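Local coordinates for protein N-acetylmuramoyl-L-alanine amidase AmiD (PDB 3D2Y) that cleaves the amide link between N-acetylmuramoyl residues and L-amino acids in cell-wall glycopeptides, as a zinc-dependent amidase of Escherichia coli, at residues A[39-44]-A[56-61]; A[148-153]-A[166-171]; A[129-134]-A[174-179]; A[158-163]-A[230-235]. One frame throughout, in Å; residues are numbered along the deposited sequence. Where two conformers were deposited one is given.

Contact 1. Residues A[39-44]-A[56-61]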
loop_
_atom_site.group_PDB
_atom_site.type_symbol
_atom_site.label_atom_id
_atom_site.label_comp_id
_atom_site.label_asym_id
_atom_site.label_seq_id
_atom_site.Cartn_x
_atom_site.Cartn_y
_atom_site.Cartn_z
ATOM N N ASP A 39 15.559 2.784 -8.810
ATOM C CA ASP A 39 16.854 2.271 -9.273
ATOM C C ASP A 39 16.589 1.143 -10.290
ATOM O O ASP A 39 15.459 0.629 -10.380
ATOM C CB ASP A 39 17.686 1.758 -8.077
ATOM C CG ASP A 39 19.207 1.853 -8.298
ATOM O OD1 ASP A 39 19.664 2.212 -9.411
ATOM O OD2 ASP A 39 19.953 1.535 -7.331
ATOM N N ASP A 40 17.623 0.774 -11.046
ATOM C CA ASP A 40 17.529 -0.194 -12.139
ATOM C C ASP A 40 17.438 -1.598 -11.596
ATOM O O ASP A 40 17.674 -1.817 -10.424
ATOM C CB ASP A 40 18.759 -0.075 -13.048
ATOM C CG ASP A 40 20.041 -0.415 -12.324
ATOM O OD1 ASP A 40 20.335 -1.613 -12.185
ATOM O OD2 ASP A 40 20.762 0.500 -11.900
ATOM N N PHE A 41 17.133 -2.575 -12.456
ATOM C CA PHE A 41 16.864 -3.902 -11.913
ATOM C C PHE A 41 18.028 -4.522 -11.132
ATOM O O PHE A 41 17.862 -4.977 -9.977
ATOM C CB PHE A 41 16.444 -4.873 -13.035
ATOM C CG PHE A 41 16.033 -6.213 -12.500
ATOM C CD1 PHE A 41 14.794 -6.372 -11.891
ATOM C CD2 PHE A 41 16.895 -7.285 -12.548
ATOM C CE1 PHE A 41 14.401 -7.613 -11.382
ATOM C CE2 PHE A 41 16.509 -8.514 -12.024
ATOM C CZ PHE A 41 15.256 -8.659 -11.439
ATOM N N ASP A 42 19.193 -4.600 -11.781
ATOM C CA ASP A 42 20.343 -5.282 -11.163
ATOM C C ASP A 42 20.700 -4.598 -9.847
ATOM O O ASP A 42 20.897 -5.271 -8.848
ATOM C CB ASP A 42 21.538 -5.366 -12.139
ATOM C CG ASP A 42 21.214 -6.186 -13.383
ATOM O OD1 ASP A 42 20.335 -7.077 -13.317
ATOM O OD2 ASP A 42 21.824 -5.937 -14.448
ATOM N N SER A 43 20.734 -3.262 -9.844
ATOM C CA SER A 43 21.030 -2.499 -8.638
ATOM C C SER A 43 19.990 -2.734 -7.522
ATOM O O SER A 43 20.343 -2.879 -6.356
ATOM C CB SER A 43 21.173 -1.016 -8.965
ATOM O OG SER A 43 22.114 -0.828 -10.015
ATOM N N SER A 44 18.716 -2.790 -7.884
ATOM C CA SER A 44 17.639 -2.997 -6.866
ATOM C C SER A 44 17.790 -4.423 -6.312
ATOM O O SER A 44 17.640 -4.666 -5.104
ATOM C CB SER A 44 16.239 -2.800 -7.468
ATOM O OG SER A 44 16.090 -1.485 -7.976
ATOM N N HIS A 56 9.473 -9.018 -0.517
ATOM C CA HIS A 56 9.099 -10.375 -0.950
ATOM C C HIS A 56 9.158 -10.556 -2.445
ATOM O O HIS A 56 9.618 -11.587 -2.917
ATOM C CB HIS A 56 7.728 -10.754 -0.451
ATOM C CG HIS A 56 7.603 -10.708 1.032
ATOM N ND1 HIS A 56 7.220 -9.573 1.729
ATOM C CD2 HIS A 56 7.811 -11.674 1.963
ATOM C CE1 HIS A 56 7.208 -9.845 3.021
ATOM N NE2 HIS A 56 7.563 -11.113 3.192
ATOM N N TYR A 57 8.731 -9.528 -3.190
ATOM C CA TYR A 57 8.772 -9.582 -4.643
ATOM C C TYR A 57 9.441 -8.344 -5.262
ATOM O O TYR A 57 9.414 -7.228 -4.716
ATOM C CB TYR A 57 7.356 -9.776 -5.192
ATOM C CG TYR A 57 6.649 -10.994 -4.672
ATOM C CD1 TYR A 57 6.829 -12.229 -5.298
ATOM C CD2 TYR A 57 5.803 -10.917 -3.576
ATOM C CE1 TYR A 57 6.180 -13.364 -4.836
ATOM C CE2 TYR A 57 5.143 -12.059 -3.082
ATOM C CZ TYR A 57 5.356 -13.275 -3.737
ATOM O OH TYR A 57 4.764 -14.445 -3.372
ATOM N N LEU A 58 10.113 -8.590 -6.367
ATOM C CA LEU A 58 10.676 -7.537 -7.200
ATOM C C LEU A 58 10.203 -7.723 -8.661
ATOM O O LEU A 58 10.510 -8.759 -9.302
ATOM C CB LEU A 58 12.217 -7.535 -7.106
ATOM C CG LEU A 58 13.029 -6.575 -8.009
ATOM C CD1 LEU A 58 12.737 -5.075 -7.731
ATOM C CD2 LEU A 58 14.519 -6.846 -7.813
ATOM N N VAL A 59 9.444 -6.739 -9.165
ATOM C CA VAL A 59 8.882 -6.794 -10.518
ATOM C C VAL A 59 9.705 -5.881 -11.450
ATOM O O VAL A 59 9.750 -4.680 -11.213
ATOM C CB VAL A 59 7.389 -6.358 -10.568
ATOM C CG1 VAL A 59 6.802 -6.708 -11.976
ATOM C CG2 VAL A 59 6.565 -7.096 -9.430
ATOM N N PRO A 60 10.355 -6.448 -12.501
ATOM C CA PRO A 60 11.065 -5.537 -13.419
ATOM C C PRO A 60 10.092 -4.539 -14.091
ATOM O O PRO A 60 8.889 -4.761 -14.133
ATOM C CB PRO A 60 11.665 -6.494 -14.474
ATOM C CG PRO A 60 11.660 -7.820 -13.887
ATOM C CD PRO A 60 10.461 -7.846 -12.952
ATOM N N ALA A 61 10.633 -3.488 -14.667
ATOM C CA ALA A 61 9.836 -2.505 -15.408
ATOM C C ALA A 61 9.106 -3.154 -16.572
ATOM O O ALA A 61 7.969 -2.804 -16.855
ATOM C CB ALA A 61 10.734 -1.403 -15.937
#

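Contact 2. Residues A[148-153]-A[166-171]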
loop_
_atom_site.group_PDB
_atom_site.type_symbol
_atom_site.label_atom_id
_atom_site.label_comp_id
_atom_site.label_asym_id
_atom_site.label_seq_id
_atom_site.Cartn_x
_atom_site.Cartn_y
_atom_site.Cartn_z
ATOM N N VAL A 148 -4.570 -2.845 0.842
ATOM C CA VAL A 148 -3.585 -2.761 -0.248
ATOM C C VAL A 148 -3.116 -1.288 -0.309
ATOM O O VAL A 148 -3.889 -0.404 -0.650
ATOM C CB VAL A 148 -4.218 -3.191 -1.620
ATOM C CG1 VAL A 148 -3.128 -3.252 -2.671
ATOM C CG2 VAL A 148 -4.946 -4.535 -1.467
ATOM N N VAL A 149 -1.874 -1.018 0.074
ATOM C CA VAL A 149 -1.490 0.364 0.390
ATOM C C VAL A 149 -0.187 0.707 -0.262
ATOM O O VAL A 149 0.597 -0.185 -0.691
ATOM C CB VAL A 149 -1.325 0.600 1.930
ATOM C CG1 VAL A 149 -2.700 0.477 2.664
ATOM C CG2 VAL A 149 -0.246 -0.402 2.533
ATOM N N ALA A 150 0.019 2.009 -0.343
ATOM C CA ALA A 150 1.293 2.588 -0.702
ATOM C C ALA A 150 2.184 2.601 0.519
ATOM O O ALA A 150 1.730 2.753 1.640
ATOM C CB ALA A 150 1.080 4.055 -1.170
ATOM N N HIS A 151 3.482 2.490 0.290
ATOM C CA HIS A 151 4.421 2.743 1.384
ATOM C C HIS A 151 4.184 4.150 1.990
ATOM O O HIS A 151 4.313 4.373 3.212
ATOM C CB HIS A 151 5.792 2.699 0.802
ATOM C CG HIS A 151 6.899 2.555 1.812
ATOM N ND1 HIS A 151 8.228 2.684 1.466
ATOM C CD2 HIS A 151 6.886 2.259 3.131
ATOM C CE1 HIS A 151 8.986 2.458 2.524
ATOM N NE2 HIS A 151 8.192 2.221 3.550
ATOM N N ALA A 152 3.877 5.124 1.120
ATOM C CA ALA A 152 3.641 6.512 1.610
ATOM C C ALA A 152 2.464 6.515 2.552
ATOM O O ALA A 152 2.393 7.350 3.468
ATOM C CB ALA A 152 3.384 7.484 0.421
ATOM N N ASP A 153 1.512 5.601 2.334
ATOM C CA ASP A 153 0.328 5.552 3.191
ATOM C C ASP A 153 0.736 5.182 4.621
ATOM O O ASP A 153 0.095 5.631 5.591
ATOM C CB ASP A 153 -0.696 4.537 2.684
ATOM C CG ASP A 153 -1.325 4.933 1.334
ATOM O OD1 ASP A 153 -1.408 6.137 1.008
ATOM O OD2 ASP A 153 -1.754 4.020 0.599
ATOM N N PHE A 166 1.198 6.044 -10.032
ATOM C CA PHE A 166 0.772 4.660 -9.803
ATOM C C PHE A 166 -0.737 4.487 -10.035
ATOM O O PHE A 166 -1.523 5.213 -9.426
ATOM C CB PHE A 166 1.168 4.111 -8.409
ATOM C CG PHE A 166 0.938 2.639 -8.297
ATOM C CD1 PHE A 166 -0.181 2.141 -7.633
ATOM C CD2 PHE A 166 1.795 1.749 -8.950
ATOM C CE1 PHE A 166 -0.414 0.724 -7.602
ATOM C CE2 PHE A 166 1.581 0.389 -8.928
ATOM C CZ PHE A 166 0.469 -0.129 -8.230
ATOM N N PRO A 167 -1.138 3.531 -10.921
ATOM C CA PRO A 167 -2.549 3.441 -11.342
ATOM C C PRO A 167 -3.506 2.691 -10.382
ATOM O O PRO A 167 -3.977 1.602 -10.702
ATOM C CB PRO A 167 -2.441 2.764 -12.728
ATOM C CG PRO A 167 -1.222 1.863 -12.607
ATOM C CD PRO A 167 -0.284 2.535 -11.613
ATOM N N TRP A 168 -3.769 3.287 -9.205
ATOM C CA TRP A 168 -4.632 2.676 -8.170
ATOM C C TRP A 168 -6.052 2.364 -8.655
ATOM O O TRP A 168 -6.584 1.274 -8.372
ATOM C CB TRP A 168 -4.693 3.557 -6.927
ATOM C CG TRP A 168 -3.419 3.568 -6.126
ATOM C CD1 TRP A 168 -2.500 4.567 -6.072
ATOM C CD2 TRP A 168 -2.888 2.486 -5.328
ATOM N NE1 TRP A 168 -1.438 4.213 -5.240
ATOM C CE2 TRP A 168 -1.661 2.950 -4.752
ATOM C CE3 TRP A 168 -3.340 1.194 -5.014
ATOM C CZ2 TRP A 168 -0.871 2.161 -3.899
ATOM C CZ3 TRP A 168 -2.564 0.399 -4.141
ATOM C CH2 TRP A 168 -1.327 0.898 -3.599
ATOM N N GLN A 169 -6.661 3.321 -9.371
ATOM C CA GLN A 169 -8.020 3.134 -9.910
ATOM C C GLN A 169 -8.097 1.959 -10.906
ATOM O O GLN A 169 -9.015 1.146 -10.832
ATOM C CB GLN A 169 -8.572 4.415 -10.555
ATOM C CG GLN A 169 -10.100 4.449 -10.498
ATOM C CD GLN A 169 -10.724 5.597 -11.259
ATOM O OE1 GLN A 169 -10.091 6.625 -11.522
ATOM N NE2 GLN A 169 -11.997 5.436 -11.592
ATOM N N GLN A 170 -7.133 1.868 -11.819
ATOM C CA GLN A 170 -7.025 0.715 -12.708
ATOM C C GLN A 170 -6.975 -0.617 -11.943
ATOM O O GLN A 170 -7.591 -1.611 -12.352
ATOM C CB GLN A 170 -5.775 0.822 -13.571
ATOM C CG GLN A 170 -5.747 -0.224 -14.620
ATOM C CD GLN A 170 -4.447 -0.333 -15.351
ATOM O OE1 GLN A 170 -4.145 -1.392 -15.894
ATOM N NE2 GLN A 170 -3.654 0.732 -15.357
ATOM N N LEU A 171 -6.218 -0.647 -10.852
ATOM C CA LEU A 171 -6.080 -1.870 -10.073
ATOM C C LEU A 171 -7.384 -2.158 -9.366
ATOM O O LEU A 171 -7.751 -3.329 -9.228
ATOM C CB LEU A 171 -4.980 -1.756 -9.013
ATOM C CG LEU A 171 -3.526 -1.900 -9.442
ATOM C CD1 LEU A 171 -2.710 -2.424 -8.269
ATOM C CD2 LEU A 171 -3.483 -2.848 -10.576
#

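Contact 3. Residues A[129-134]-A[174-179]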
loop_
_atom_site.group_PDB
_atom_site.type_symbol
_atom_site.label_atom_id
_atom_site.label_comp_id
_atom_site.label_asym_id
_atom_site.label_seq_id
_atom_site.Cartn_x
_atom_site.Cartn_y
_atom_site.Cartn_z
ATOM N N ALA A 129 1.762 -7.613 -15.164
ATOM C CA ALA A 129 2.429 -8.672 -14.386
ATOM C C ALA A 129 1.997 -8.635 -12.926
ATOM O O ALA A 129 1.744 -9.691 -12.288
ATOM C CB ALA A 129 3.952 -8.507 -14.511
ATOM N N LEU A 130 1.914 -7.414 -12.394
ATOM C CA LEU A 130 1.478 -7.181 -10.988
ATOM C C LEU A 130 0.092 -7.698 -10.665
ATOM O O LEU A 130 -0.107 -8.253 -9.587
ATOM C CB LEU A 130 1.557 -5.694 -10.684
ATOM C CG LEU A 130 1.134 -5.205 -9.295
ATOM C CD1 LEU A 130 1.905 -5.955 -8.166
ATOM C CD2 LEU A 130 1.257 -3.686 -9.218
ATOM N N ILE A 131 -0.868 -7.488 -11.567
ATOM C CA ILE A 131 -2.291 -7.817 -11.296
ATOM C C ILE A 131 -2.520 -9.281 -10.815
ATOM O O ILE A 131 -3.054 -9.461 -9.747
ATOM C CB ILE A 131 -3.219 -7.360 -12.507
ATOM C CG1 ILE A 131 -3.257 -5.826 -12.550
ATOM C CG2 ILE A 131 -4.651 -8.016 -12.424
ATOM C CD1 ILE A 131 -3.862 -5.181 -13.893
ATOM N N PRO A 132 -2.088 -10.315 -11.584
ATOM C CA PRO A 132 -2.296 -11.708 -11.119
ATOM C C PRO A 132 -1.537 -12.092 -9.832
ATOM O O PRO A 132 -2.014 -12.927 -9.066
ATOM C CB PRO A 132 -1.856 -12.546 -12.314
ATOM C CG PRO A 132 -0.903 -11.653 -13.050
ATOM C CD PRO A 132 -1.454 -10.286 -12.918
ATOM N N LEU A 133 -0.390 -11.472 -9.580
ATOM C CA LEU A 133 0.361 -11.728 -8.364
ATOM C C LEU A 133 -0.374 -11.108 -7.172
ATOM O O LEU A 133 -0.605 -11.771 -6.154
ATOM C CB LEU A 133 1.789 -11.167 -8.496
ATOM C CG LEU A 133 2.606 -11.138 -7.186
ATOM C CD1 LEU A 133 2.848 -12.570 -6.624
ATOM C CD2 LEU A 133 3.890 -10.320 -7.367
ATOM N N ALA A 134 -0.779 -9.848 -7.302
ATOM C CA ALA A 134 -1.607 -9.206 -6.234
ATOM C C ALA A 134 -2.907 -9.985 -5.971
ATOM O O ALA A 134 -3.254 -10.218 -4.823
ATOM C CB ALA A 134 -1.906 -7.750 -6.595
ATOM N N GLN A 174 -9.831 -4.033 -11.257
ATOM C CA GLN A 174 -9.452 -5.455 -11.288
ATOM C C GLN A 174 -9.638 -6.189 -9.926
ATOM O O GLN A 174 -9.224 -7.358 -9.752
ATOM C CB GLN A 174 -8.006 -5.593 -11.794
ATOM C CG GLN A 174 -7.783 -5.080 -13.203
ATOM C CD GLN A 174 -8.411 -5.967 -14.239
ATOM O OE1 GLN A 174 -9.148 -5.501 -15.103
ATOM N NE2 GLN A 174 -8.129 -7.267 -14.158
ATOM N N GLY A 175 -10.257 -5.500 -8.970
ATOM C CA GLY A 175 -10.536 -6.046 -7.634
ATOM C C GLY A 175 -9.360 -5.955 -6.683
ATOM O O GLY A 175 -9.326 -6.645 -5.655
ATOM N N ILE A 176 -8.386 -5.117 -7.039
ATOM C CA ILE A 176 -7.192 -4.888 -6.217
ATOM C C ILE A 176 -7.162 -3.498 -5.581
ATOM O O ILE A 176 -6.813 -2.504 -6.223
ATOM C CB ILE A 176 -5.895 -5.099 -6.994
ATOM C CG1 ILE A 176 -5.905 -6.478 -7.699
ATOM C CG2 ILE A 176 -4.645 -4.892 -6.061
ATOM C CD1 ILE A 176 -4.808 -6.635 -8.769
ATOM N N GLY A 177 -7.438 -3.465 -4.289
ATOM C CA GLY A 177 -7.408 -2.216 -3.508
ATOM C C GLY A 177 -8.714 -1.441 -3.466
ATOM O O GLY A 177 -9.681 -1.725 -4.202
ATOM N N ALA A 178 -8.715 -0.437 -2.596
ATOM C CA ALA A 178 -9.890 0.393 -2.239
ATOM C C ALA A 178 -10.100 1.535 -3.235
ATOM O O ALA A 178 -9.154 2.161 -3.723
ATOM C CB ALA A 178 -9.685 0.989 -0.829
ATOM N N TRP A 179 -11.349 1.802 -3.564
ATOM C CA TRP A 179 -11.665 3.021 -4.340
ATOM C C TRP A 179 -13.081 3.423 -3.973
ATOM O O TRP A 179 -13.927 2.538 -3.836
ATOM C CB TRP A 179 -11.521 2.772 -5.841
ATOM C CG TRP A 179 -11.371 4.028 -6.636
ATOM C CD1 TRP A 179 -12.362 4.679 -7.348
ATOM C CD2 TRP A 179 -10.183 4.825 -6.778
ATOM N NE1 TRP A 179 -11.841 5.817 -7.948
ATOM C CE2 TRP A 179 -10.519 5.937 -7.593
ATOM C CE3 TRP A 179 -8.866 4.712 -6.290
ATOM C CZ2 TRP A 179 -9.571 6.923 -7.961
ATOM C CZ3 TRP A 179 -7.944 5.707 -6.629
ATOM C CH2 TRP A 179 -8.303 6.795 -7.451
#

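Contact 4. Residues A[158-163]-A[230-235]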
loop_
_atom_site.group_PDB
_atom_site.type_symbol
_atom_site.label_atom_id
_atom_site.label_comp_id
_atom_site.label_asym_id
_atom_site.label_seq_id
_atom_site.Cartn_x
_atom_site.Cartn_y
_atom_site.Cartn_z
ATOM N N ARG A 158 8.007 9.941 5.610
ATOM C CA ARG A 158 9.312 9.425 5.166
ATOM C C ARG A 158 9.364 9.070 3.704
ATOM O O ARG A 158 10.454 9.054 3.113
ATOM C CB ARG A 158 9.727 8.174 5.964
ATOM C CG ARG A 158 9.947 8.438 7.476
ATOM C CD ARG A 158 10.588 7.228 8.194
ATOM N NE ARG A 158 9.822 5.977 8.051
ATOM C CZ ARG A 158 10.179 4.993 7.220
ATOM N NH1 ARG A 158 11.283 5.110 6.512
ATOM N NH2 ARG A 158 9.456 3.872 7.118
ATOM N N LYS A 159 8.211 8.676 3.147
ATOM C CA LYS A 159 8.174 8.054 1.798
ATOM C C LYS A 159 7.059 8.618 0.918
ATOM O O LYS A 159 6.009 9.037 1.416
ATOM C CB LYS A 159 7.989 6.539 1.916
ATOM C CG LYS A 159 9.060 5.834 2.706
ATOM C CD LYS A 159 10.397 5.783 1.970
ATOM C CE LYS A 159 11.469 5.274 2.899
ATOM N NZ LYS A 159 12.673 4.903 2.037
ATOM N N ASP A 160 7.306 8.584 -0.389
ATOM C CA ASP A 160 6.313 8.952 -1.406
ATOM C C ASP A 160 5.822 7.768 -2.238
ATOM O O ASP A 160 4.815 7.881 -2.964
ATOM C CB ASP A 160 6.962 9.969 -2.368
ATOM C CG ASP A 160 7.023 11.368 -1.784
ATOM O OD1 ASP A 160 6.414 11.589 -0.733
ATOM O OD2 ASP A 160 7.697 12.246 -2.367
ATOM N N ASP A 161 6.580 6.668 -2.212
ATOM C CA ASP A 161 6.338 5.556 -3.124
ATOM C C ASP A 161 5.046 4.787 -2.879
ATOM O O ASP A 161 4.603 4.688 -1.713
ATOM C CB ASP A 161 7.589 4.654 -3.261
ATOM C CG ASP A 161 7.956 3.921 -1.978
ATOM O OD1 ASP A 161 7.964 2.668 -2.023
ATOM O OD2 ASP A 161 8.207 4.582 -0.937
ATOM N N PRO A 162 4.399 4.282 -3.971
ATOM C CA PRO A 162 4.811 4.360 -5.387
ATOM C C PRO A 162 4.395 5.609 -6.164
ATOM O O PRO A 162 4.568 5.635 -7.371
ATOM C CB PRO A 162 4.117 3.146 -6.011
ATOM C CG PRO A 162 2.829 3.082 -5.239
ATOM C CD PRO A 162 3.145 3.531 -3.832
ATOM N N GLY A 163 3.829 6.609 -5.485
ATOM C CA GLY A 163 3.666 7.917 -6.095
ATOM C C GLY A 163 2.397 8.135 -6.894
ATOM O O GLY A 163 1.597 7.206 -7.129
ATOM N N PHE A 230 -2.235 10.830 1.010
ATOM C CA PHE A 230 -3.601 10.392 0.741
ATOM C C PHE A 230 -4.000 10.760 -0.711
ATOM O O PHE A 230 -4.606 9.944 -1.462
ATOM C CB PHE A 230 -4.552 11.034 1.761
ATOM C CG PHE A 230 -5.997 10.743 1.513
ATOM C CD1 PHE A 230 -6.511 9.468 1.733
ATOM C CD2 PHE A 230 -6.875 11.770 1.083
ATOM C CE1 PHE A 230 -7.866 9.192 1.500
ATOM C CE2 PHE A 230 -8.233 11.510 0.834
ATOM C CZ PHE A 230 -8.721 10.206 1.044
ATOM N N GLN A 231 -3.624 11.982 -1.096
ATOM C CA GLN A 231 -3.949 12.505 -2.431
ATOM C C GLN A 231 -3.178 11.766 -3.514
ATOM O O GLN A 231 -3.735 11.472 -4.590
ATOM C CB GLN A 231 -3.698 14.013 -2.521
ATOM C CG GLN A 231 -4.665 14.836 -1.631
ATOM C CD GLN A 231 -4.248 16.291 -1.462
ATOM O OE1 GLN A 231 -3.064 16.609 -1.446
ATOM N NE2 GLN A 231 -5.226 17.173 -1.269
ATOM N N MET A 232 -1.899 11.496 -3.269
ATOM C CA MET A 232 -1.097 10.694 -4.214
ATOM C C MET A 232 -1.749 9.359 -4.538
ATOM O O MET A 232 -1.666 8.909 -5.674
ATOM C CB MET A 232 0.347 10.475 -3.742
ATOM C CG MET A 232 1.212 11.712 -3.784
ATOM S SD MET A 232 2.941 11.321 -3.497
ATOM C CE MET A 232 2.992 10.984 -1.753
ATOM N N HIS A 233 -2.452 8.773 -3.561
ATOM C CA HIS A 233 -3.152 7.498 -3.737
ATOM C C HIS A 233 -4.569 7.716 -4.351
ATOM O O HIS A 233 -4.960 7.027 -5.309
ATOM C CB HIS A 233 -3.193 6.781 -2.367
ATOM C CG HIS A 233 -3.686 5.360 -2.399
ATOM N ND1 HIS A 233 -3.288 4.415 -1.469
ATOM C CD2 HIS A 233 -4.589 4.742 -3.202
ATOM C CE1 HIS A 233 -3.915 3.274 -1.713
ATOM N NE2 HIS A 233 -4.720 3.456 -2.747
ATOM N N PHE A 234 -5.325 8.674 -3.815
ATOM C CA PHE A 234 -6.761 8.736 -4.034
ATOM C C PHE A 234 -7.244 9.987 -4.758
ATOM O O PHE A 234 -8.408 10.032 -5.169
ATOM C CB PHE A 234 -7.539 8.573 -2.711
ATOM C CG PHE A 234 -7.382 7.239 -2.064
ATOM C CD1 PHE A 234 -8.106 6.141 -2.549
ATOM C CD2 PHE A 234 -6.553 7.077 -0.942
ATOM C CE1 PHE A 234 -8.001 4.902 -1.962
ATOM C CE2 PHE A 234 -6.433 5.798 -0.351
ATOM C CZ PHE A 234 -7.185 4.720 -0.858
ATOM N N ARG A 235 -6.358 10.975 -4.971
ATOM C CA ARG A 235 -6.734 12.204 -5.706
ATOM C C ARG A 235 -5.475 12.780 -6.363
ATOM O O ARG A 235 -5.012 13.866 -6.018
ATOM C CB ARG A 235 -7.413 13.234 -4.788
ATOM C CG ARG A 235 -8.414 14.180 -5.505
ATOM C CD ARG A 235 -7.748 15.316 -6.298
ATOM N NE ARG A 235 -6.924 16.147 -5.423
ATOM C CZ ARG A 235 -7.357 17.222 -4.765
ATOM N NH1 ARG A 235 -6.524 17.895 -3.989
ATOM N NH2 ARG A 235 -8.609 17.638 -4.895
#

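Contact 1. Residues A[39-44]-A[56-61]
The first turn of helix 41-48 packs on strand 57-59 of the central mixed sheet of the amidase 2 fold, with Phe41 set against Leu58 and Pro60. One corner of the phenyl ring does most of the work. Phe41 CE1 lies 3.7 Å from Leu58 CD2. The same CE1 lies 3.7 Å from Pro60 CG. The Phe41 and Pro60 side chains run side by side and point the same way, while Leu58 comes in at a slant. Phe41 holds CG anti to its own amide nitrogen (chi1 -175°), which carries the ring off the helix and over to the end of the strand. One helical turn on, Ser44 CB sits 4.2 Å from Leu58 CD1, so each methyl of Leu58 has its own neighbour. The helix start is fixed by polar bonds. Asp40 is the N-cap, and its OD1 takes Ser43 N at 2.9 Å from above the carboxylate plane, in a nearly straight bond (171°). Ser44 OG turns back to Asp40 O at 2.9 Å, and that oxygen also accepts Ser44 N. Trp73 meets Phe41 edge-to-face. Leu58 lies close to Glu104, the proton acceptor, and Ser44 touches the bound peptide. Between the segments the contact is apolar and has no hydrogen bond; the serine hydroxyl bonds within its own helix turn, and its CB faces Leu58.

Contact 2. Residues A[148-153]-A[166-171]
The indole of Trp168 is covered on both faces and meets strand 148-150 with its six-membered ring. Phe166 CD1 lies 3.3 Å above one face, towards the rim, and the phenyl turns its edge to the indole, with Trp168 CG in the phenyl plane. His233 stacks on the opposite face. At the indole edge, in plane, is Val148 CG1, 4.0 Å from Trp168 CZ3. Pro167 CD covers one face of the Phe166 ring. The indole follows three successive residues of the strand. Trp168 CH2 comes to 3.5 Å from Val149 C, against the peptide itself. Trp168 CZ2 lies 3.9 Å from Ala150 CB. Trp168 has CG anti to its carbonyl carbon (chi1 -72°), which sends the ring from the start of helix 168-173 to the strand. Next to the indole contact, Ala150 N donates to Asp153 OD2 at 2.8 Å (161°), reaching the oxygen from above the carboxylate plane. His233 ND1 also bonds to Asp153 OD2, and Tyr212 OH bonds to OD1. The same short turn carries His151, a ligand of the catalytic zinc. Asp153 has three polar partners, which would probably favour its charged form. The indole packing and the bond to the carboxylate meet at Ala150, just before His151, and probably help to hold the backbone there.

Contact 3. Residues A[129-134]-A[174-179]
Ile131 and Ile176 both place CG1 anti to the carbonyl carbon (chi1 -69° and -52°), and Ile176 is then extended, so that its CD1 reaches across to the helix. That methyl is the centre of the contact. Ile176 CD1 lies 3.9 Å from Ile131 CG2. It also lies 3.8 Å from Ala134 CB, one turn further along. The methyl comes within 3.5 Å of Ile131 O as well, so it rests on the backbone between the two side chains. The other branch of Ile176 helps: CG2 is 4.0 Å from Ala134 CB. Gln174 bends at its second torsion (chi2 -71°) and crosses Ile131 at about a right angle. Its CG lies 4.0 Å from Ile131 CD1, and its NE2 is 4.0 Å from Ile131 CG2, in contact without a hydrogen bond. Helix 124-141 is kinked here, since Pro132 has no N-H to bond to the turn before. Gly175, with positive phi, is the C-prime residue of the Schellman motif that ends helix 168-173. Gln174 and Ile176, on either side of this glycine, both face helix 124-141. Lys135 NZ bonds to Gln174 O beside the contact. Leu171 of helix 168-173 packs on both Ile131 and Ile176. On other sides of helix 124-141, Leu130 and Leu133 pack on strand 100-105.

Contact 4. Residues A[158-163]-A[230-235]
Loop 158-163 passes the last turn of helix 220-234, where the CA atoms of Gly163 and Met232 come to 5.8 Å, just after the cis peptide bond between Asp161 and Pro162. Met232 is the side chain that bridges to the loop. It leaves the helix nearly extended and bends at its third torsion (chi3 -74°), which turns the methyl onto Asp160. The methyl meets both the side chain and the backbone of that residue. Met232 CE lies 3.6 Å from Asp160 OD1 and 4.1 Å from Asp160 CB. It is also 3.8 Å from Asp160 O, and Met232 SD is 4.0 Å from the same oxygen. The two side chains meet at a slant. These are van der Waals contacts, and no hydrogen bond joins the two segments. The charge of Asp160 is met by others: Arg225 forms a salt bridge to OD1 and Lys117 one to OD2. The loop belongs to the zinc site of the amidase fold. Asp161 is a ligand of the catalytic zinc, and its CB points away from the helix. Lys159, the transition-state stabiliser, bonds through NZ to the backbone of the bound peptide. Gly163 adopts phi 88° and psi 173°, angles at which a beta carbon would be jammed against the preceding carbonyl oxygen. On the helix, the rings of His233 and Phe234 lie over each other, with Phe234 CE2 3.4 Å above the centre of the imidazole. Met232 also packs on Ala152 and on Tyr239.

All four contacts are largely buried. Contacts 2 and 4 lie nearest the centre of the chain. Each holds a zinc ligand, His151 and Asp161 respectively, and the backbone bond of Ala152 to Asp161 joins them. Contact 1 lies furthest out; like contacts 2 and 4 it reaches the bound peptide. Contact 3 is away from the annotated sites, and Gln174 is exposed at its margin. Contacts 1 and 2 reach the same sheet, and contact 3 meets contact 1 through Leu133 and Tyr57. Contact 1 is apolar, as is contact 3 apart from the amide end of Gln174. Contact 2 sets an indole against strand backbone and small side chains, contact 4 a thioether against a charged residue.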